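Local coordinates for Sodium/sialic acid symporter SiaT (Proteus mirabilis, PDB 5NV9), which couples the sodium gradient across the inner membrane to uptake of the sialic acid N-acetylneuraminic acid, which the bacterium can then use as an energy source, at residues D75-I80 with S234-L239; Y83-I88 with F245-Q250. All coordinates share one frame; numbering follows the deposited sequence.

Interaction 1. Residues D75-I80 with S234-L239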
loop_
_atom_site.group_PDB
_atom_site.type_symbol
_atom_site.label_atom_id
_atom_site.label_comp_id
_atom_site.label_asym_id
_atom_site.label_seq_id
_atom_site.Cartn_x
_atom_site.Cartn_y
_atom_site.Cartn_z
ATOM N N ASP A 75 -9.263 4.456 19.479
ATOM C CA ASP A 75 -10.549 3.987 19.118
ATOM C C ASP A 75 -10.593 3.362 17.702
ATOM O O ASP A 75 -9.548 3.092 17.077
ATOM C CB ASP A 75 -11.507 5.153 19.287
ATOM C CG ASP A 75 -11.108 6.376 18.451
ATOM O OD1 ASP A 75 -10.909 6.246 17.224
ATOM O OD2 ASP A 75 -11.061 7.493 18.990
ATOM N N TRP A 76 -11.794 3.107 17.195
ATOM C CA TRP A 76 -11.955 2.535 15.860
ATOM C C TRP A 76 -12.260 3.587 14.816
ATOM O O TRP A 76 -12.573 3.208 13.702
ATOM C CB TRP A 76 -13.109 1.545 15.833
ATOM C CG TRP A 76 -12.867 0.217 16.476
ATOM C CD1 TRP A 76 -12.158 -0.034 17.609
ATOM C CD2 TRP A 76 -13.407 -1.016 16.051
ATOM N NE1 TRP A 76 -12.169 -1.377 17.881
ATOM C CE2 TRP A 76 -12.919 -2.008 16.926
ATOM C CE3 TRP A 76 -14.216 -1.398 14.958
ATOM C CZ2 TRP A 76 -13.266 -3.352 16.805
ATOM C CZ3 TRP A 76 -14.532 -2.736 14.816
ATOM C CH2 TRP A 76 -14.029 -3.716 15.726
ATOM N N THR A 77 -12.176 4.879 15.109
ATOM C CA THR A 77 -12.641 5.840 14.089
ATOM C C THR A 77 -11.996 5.702 12.697
ATOM O O THR A 77 -12.652 5.933 11.716
ATOM C CB THR A 77 -12.548 7.294 14.548
ATOM O OG1 THR A 77 -11.245 7.583 15.015
ATOM C CG2 THR A 77 -13.550 7.554 15.619
ATOM N N PHE A 78 -10.715 5.356 12.629
ATOM C CA PHE A 78 -10.025 5.159 11.376
ATOM C C PHE A 78 -10.611 4.108 10.434
ATOM O O PHE A 78 -10.383 4.160 9.241
ATOM C CB PHE A 78 -8.574 4.800 11.625
ATOM C CG PHE A 78 -7.662 5.990 11.818
ATOM C CD1 PHE A 78 -8.007 7.054 12.683
ATOM C CD2 PHE A 78 -6.397 5.987 11.242
ATOM C CE1 PHE A 78 -7.136 8.117 12.895
ATOM C CE2 PHE A 78 -5.522 7.075 11.429
ATOM C CZ PHE A 78 -5.889 8.127 12.269
ATOM N N ILE A 79 -11.378 3.158 10.971
ATOM C CA ILE A 79 -11.994 2.121 10.170
ATOM C C ILE A 79 -12.952 2.756 9.134
ATOM O O ILE A 79 -13.216 2.154 8.095
ATOM C CB ILE A 79 -12.676 0.991 11.024
ATOM C CG1 ILE A 79 -12.675 -0.338 10.251
ATOM C CG2 ILE A 79 -14.096 1.399 11.475
ATOM C CD1 ILE A 79 -13.396 -1.473 10.933
ATOM N N ILE A 80 -13.436 3.959 9.364
ATOM C CA ILE A 80 -14.228 4.644 8.332
ATOM C C ILE A 80 -13.401 4.667 7.025
ATOM O O ILE A 80 -13.936 4.457 5.933
ATOM C CB ILE A 80 -14.728 6.025 8.817
ATOM C CG1 ILE A 80 -15.728 5.853 9.973
ATOM C CG2 ILE A 80 -15.487 6.771 7.728
ATOM C CD1 ILE A 80 -15.823 7.076 10.861
ATOM N N SER A 234 -7.160 14.678 14.341
ATOM C CA SER A 234 -7.619 13.621 13.487
ATOM C C SER A 234 -8.974 13.151 13.927
ATOM O O SER A 234 -9.167 11.995 14.260
ATOM C CB SER A 234 -6.612 12.438 13.515
ATOM O OG SER A 234 -5.384 12.839 12.884
ATOM N N THR A 235 -9.919 14.054 13.849
ATOM C CA THR A 235 -11.317 13.777 14.181
ATOM C C THR A 235 -11.991 13.016 13.026
ATOM O O THR A 235 -11.396 12.788 11.965
ATOM C CB THR A 235 -11.990 15.122 14.419
ATOM O OG1 THR A 235 -11.971 15.839 13.199
ATOM C CG2 THR A 235 -11.192 15.944 15.526
ATOM N N ILE A 236 -13.241 12.653 13.229
ATOM C CA ILE A 236 -13.987 11.869 12.279
ATOM C C ILE A 236 -14.173 12.562 10.909
ATOM O O ILE A 236 -13.976 11.947 9.871
ATOM C CB ILE A 236 -15.335 11.399 12.883
ATOM C CG1 ILE A 236 -15.107 10.273 13.928
ATOM C CG2 ILE A 236 -16.238 10.915 11.762
ATOM C CD1 ILE A 236 -16.218 10.140 14.977
ATOM N N PRO A 237 -14.599 13.834 10.902
ATOM C CA PRO A 237 -14.631 14.578 9.619
ATOM C C PRO A 237 -13.272 14.699 8.909
ATOM O O PRO A 237 -13.192 14.482 7.691
ATOM C CB PRO A 237 -15.119 15.973 10.040
ATOM C CG PRO A 237 -15.878 15.732 11.303
ATOM C CD PRO A 237 -15.177 14.616 12.012
ATOM N N VAL A 238 -12.206 14.996 9.657
ATOM C CA VAL A 238 -10.831 15.104 9.060
ATOM C C VAL A 238 -10.321 13.809 8.407
ATOM O O VAL A 238 -9.876 13.778 7.251
ATOM C CB VAL A 238 -9.847 15.625 10.118
ATOM C CG1 VAL A 238 -8.431 15.696 9.551
ATOM C CG2 VAL A 238 -10.329 16.999 10.586
ATOM N N LEU A 239 -10.421 12.703 9.144
ATOM C CA LEU A 239 -10.034 11.425 8.600
ATOM C C LEU A 239 -10.977 10.926 7.463
ATOM O O LEU A 239 -10.513 10.262 6.559
ATOM C CB LEU A 239 -9.838 10.377 9.704
ATOM C CG LEU A 239 -11.073 9.953 10.455
ATOM C CD1 LEU A 239 -11.800 8.920 9.627
ATOM C CD2 LEU A 239 -10.747 9.363 11.831
HETATM O O HOH W 1 -11.252 10.329 15.303
#
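Leu239 pushes its two methyl groups into the turn made by Thr77, Phe78 and Ile80. Its CG stands in the crowded position between its own backbone N and carbonyl carbon (chi1 67°), a conformation uncommon for leucine in a helix. The two methyls divide the work. CD2 lies 3.7 Å from Phe78 CD1 and also touches Thr77 OG1, while CD1 rests 4.2 Å from Ile80 CB and near the carbonyl oxygen of Thr77. The branched end of leucine suits this place because one side chain meets three residues. Phe78 starts off away from the helix, yet its ring swings back, taking Leu239 CD2 obliquely and Ser234 CB at its edge. Ile236 supplies the second apolar patch: its CG1 packs 3.6 Å from Thr77 CG2, the two side chains crossing at about a right angle, and its CG2 meets Ile80 CD1 at 4.0 Å.

Threonine fits here because it is half apolar and half polar. Its OG1 sits between the backbone N and the carbonyl carbon (chi1 53°) and donates to Asp75 OD1 at 2.6 Å, while CG2 is turned to Ile236. The same OD1 accepts from Thr77 N, closing an Asx turn, so one carboxylate oxygen fixes both the backbone and the hydroxyl. Direct hydrogen bonds between the segments are absent; instead a water donates to Thr77 OG1 at 2.8 Å and to Ser234 O at 2.9 Å.

The contact joins the periplasmic start of helix 80-87 to that of helix 236-253, with Thr235 at the latter's N-cap position. Helix 267-301 packs on Trp76, Phe78 and Ile79, and helix 459-475 on Ser234, Val238 and Leu239. The Phe78 side chain lies about 5 Å from the bound sialic acid and meets pocket residue Phe243 edge-to-face.

Interaction 2. Residues Y83-I88 with F245-Q250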
loop_
_atom_site.group_PDB
_atom_site.type_symbol
_atom_site.label_atom_id
_atom_site.label_comp_id
_atom_site.label_asym_id
_atom_site.label_seq_id
_atom_site.Cartn_x
_atom_site.Cartn_y
_atom_site.Cartn_z
ATOM N N TYR A 83 -14.091 1.562 4.681
ATOM C CA TYR A 83 -15.377 1.597 4.006
ATOM C C TYR A 83 -15.438 2.667 2.917
ATOM O O TYR A 83 -16.124 2.490 1.913
ATOM C CB TYR A 83 -16.530 1.635 5.049
ATOM C CG TYR A 83 -16.478 0.335 5.839
ATOM C CD1 TYR A 83 -16.906 -0.851 5.286
ATOM C CD2 TYR A 83 -15.877 0.270 7.086
ATOM C CE1 TYR A 83 -16.775 -2.062 5.957
ATOM C CE2 TYR A 83 -15.746 -0.939 7.767
ATOM C CZ TYR A 83 -16.190 -2.099 7.188
ATOM O OH TYR A 83 -16.105 -3.287 7.873
ATOM N N LEU A 84 -14.672 3.734 3.061
ATOM C CA LEU A 84 -14.589 4.733 1.979
ATOM C C LEU A 84 -13.815 4.163 0.791
ATOM O O LEU A 84 -13.992 4.603 -0.285
ATOM C CB LEU A 84 -13.896 6.009 2.432
ATOM C CG LEU A 84 -14.695 6.792 3.473
ATOM C CD1 LEU A 84 -13.901 7.986 4.035
ATOM C CD2 LEU A 84 -16.025 7.235 2.901
ATOM N N ALA A 85 -12.952 3.196 1.035
ATOM C CA ALA A 85 -12.083 2.578 0.018
ATOM C C ALA A 85 -12.930 1.635 -0.801
ATOM O O ALA A 85 -12.644 1.407 -1.978
ATOM C CB ALA A 85 -10.941 1.824 0.663
ATOM N N ILE A 86 -13.960 1.072 -0.176
ATOM C CA ILE A 86 -14.905 0.250 -0.911
ATOM C C ILE A 86 -15.889 1.152 -1.658
ATOM O O ILE A 86 -16.157 0.920 -2.824
ATOM C CB ILE A 86 -15.664 -0.687 0.024
ATOM C CG1 ILE A 86 -14.683 -1.612 0.723
ATOM C CG2 ILE A 86 -16.779 -1.447 -0.705
ATOM C CD1 ILE A 86 -15.346 -2.424 1.816
ATOM N N ALA A 87 -16.422 2.171 -0.983
ATOM C CA ALA A 87 -17.388 3.066 -1.603
ATOM C C ALA A 87 -16.938 3.742 -2.891
ATOM O O ALA A 87 -17.751 4.034 -3.741
ATOM C CB ALA A 87 -17.799 4.135 -0.611
ATOM N N ILE A 88 -15.658 4.040 -3.053
ATOM C CA ILE A 88 -15.203 4.630 -4.318
ATOM C C ILE A 88 -15.026 3.629 -5.463
ATOM O O ILE A 88 -14.929 4.061 -6.608
ATOM C CB ILE A 88 -13.866 5.406 -4.180
ATOM C CG1 ILE A 88 -12.750 4.507 -3.709
ATOM C CG2 ILE A 88 -14.030 6.602 -3.223
ATOM C CD1 ILE A 88 -11.379 4.962 -4.133
ATOM N N PHE A 245 -9.529 11.038 0.010
ATOM C CA PHE A 245 -8.516 11.401 -0.948
ATOM C C PHE A 245 -7.354 10.410 -1.006
ATOM O O PHE A 245 -6.812 10.194 -2.087
ATOM C CB PHE A 245 -8.084 12.875 -0.780
ATOM C CG PHE A 245 -9.105 13.822 -1.330
ATOM C CD1 PHE A 245 -10.276 14.033 -0.655
ATOM C CD2 PHE A 245 -8.922 14.431 -2.569
ATOM C CE1 PHE A 245 -11.282 14.845 -1.176
ATOM C CE2 PHE A 245 -9.892 15.248 -3.094
ATOM C CZ PHE A 245 -11.078 15.474 -2.390
ATOM N N ALA A 246 -6.985 9.791 0.119
ATOM C CA ALA A 246 -5.898 8.830 0.103
ATOM C C ALA A 246 -6.304 7.601 -0.684
ATOM O O ALA A 246 -5.448 6.979 -1.346
ATOM C CB ALA A 246 -5.474 8.428 1.519
ATOM N N ASN A 247 -7.592 7.261 -0.578
ATOM C CA ASN A 247 -8.152 6.092 -1.232
ATOM C C ASN A 247 -8.281 6.371 -2.726
ATOM O O ASN A 247 -7.968 5.494 -3.531
ATOM C CB ASN A 247 -9.534 5.660 -0.641
ATOM C CG ASN A 247 -9.414 5.053 0.768
ATOM O OD1 ASN A 247 -8.395 4.478 1.106
ATOM N ND2 ASN A 247 -10.423 5.244 1.598
ATOM N N ILE A 248 -8.696 7.592 -3.117
ATOM C CA ILE A 248 -8.724 7.914 -4.522
ATOM C C ILE A 248 -7.283 7.810 -5.056
ATOM O O ILE A 248 -7.032 7.274 -6.152
ATOM C CB ILE A 248 -9.343 9.281 -4.803
ATOM C CG1 ILE A 248 -10.835 9.235 -4.435
ATOM C CG2 ILE A 248 -9.281 9.613 -6.269
ATOM C CD1 ILE A 248 -11.375 10.612 -4.045
ATOM N N GLN A 249 -6.337 8.332 -4.316
ATOM C CA GLN A 249 -4.919 8.178 -4.760
ATOM C C GLN A 249 -4.599 6.714 -5.002
ATOM O O GLN A 249 -4.050 6.322 -6.045
ATOM C CB GLN A 249 -3.969 8.739 -3.723
ATOM C CG GLN A 249 -2.530 8.499 -4.118
ATOM C CD GLN A 249 -1.537 9.209 -3.218
ATOM O OE1 GLN A 249 -1.773 10.317 -2.735
ATOM N NE2 GLN A 249 -0.388 8.603 -3.044
ATOM N N GLN A 250 -4.907 5.909 -4.018
ATOM C CA GLN A 250 -4.491 4.453 -4.023
ATOM C C GLN A 250 -5.074 3.683 -5.201
ATOM O O GLN A 250 -4.371 2.935 -5.847
ATOM C CB GLN A 250 -4.887 3.782 -2.707
ATOM C CG GLN A 250 -4.496 2.309 -2.527
ATOM C CD GLN A 250 -2.992 2.103 -2.485
ATOM O OE1 GLN A 250 -2.388 2.016 -1.402
ATOM N NE2 GLN A 250 -2.369 2.044 -3.670
#
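The carboxamide of Asn247 lies with one face against Ala85. Ala85 CB sits over that face, 3.6 Å from Asn247 CG, and Ala85 CA lies over the same side of the group. The backbone N of Ala85 is above ND2 at 3.3 Å, but both are donors, so this is close packing and not a hydrogen bond. At the edge of the amide, Leu84 CB approaches ND2 at 3.7 Å, nearly in its plane. ND2 finds its acceptor one turn earlier in the opposing helix, on the carbonyl oxygen of Gly81, a residue of the sialic acid pocket. Asparagine therefore suits a buried position: its flat head lies against a small residue while its N-H meets a backbone oxygen near the beginning of helix 80-87. CG is anti to the carbonyl carbon of Asn247 (chi1 -71°), which sets CG against Ala85.

Alanine is equally apt, since its single methyl lets the backbones come together, with the CA atoms of Ala85 and Asn247 only 5.4 Å apart. Beyond this point Ile88 packs by van der Waals contact alone: CD1 reaches the backbone of helix 236-253, 3.5 Å from Asn247 O, and also lies 4.0 Å from Asn247 CB. Its other branch, CG2, meets Ile248 CG1 at 4.3 Å, so the beta-branched side chain covers two successive residues.

With the Asn247 side chain about 4 Å from the nearest atom of the bound sialic acid, the contact probably edges the pocket. Behind helix 80-87, Tyr83 and Ile86 pack on helix 267-301, and Tyr83 OH forms a hydrogen bond with Ala282 O. Around helix 236-253, Phe245 touches helix 459-475, and Ile248 and Gln249 touch helix 415-427.

Interactions 1 and 2 follow one another along the same two elements, the chain of 75-88 and helix 236-253, with centres about 14 Å apart. Interaction 1 lies at the periplasmic end, about 19 Å from the centre of the chain, and is partly buried; interaction 2 lies deeper, about 12 Å from that centre, and is buried. Their chemistry differs accordingly. Near the periplasm, the Phe78 ring and branched apolar side chains share the interface with a bridging water and an aspartate-stabilised turn. Deeper down, an amide packs flat on an alanine beside an isoleucine pair. Phe78 of interaction 1 and Asn247 of interaction 2 both lie near the bound sialic acid in this outward-open LeuT fold.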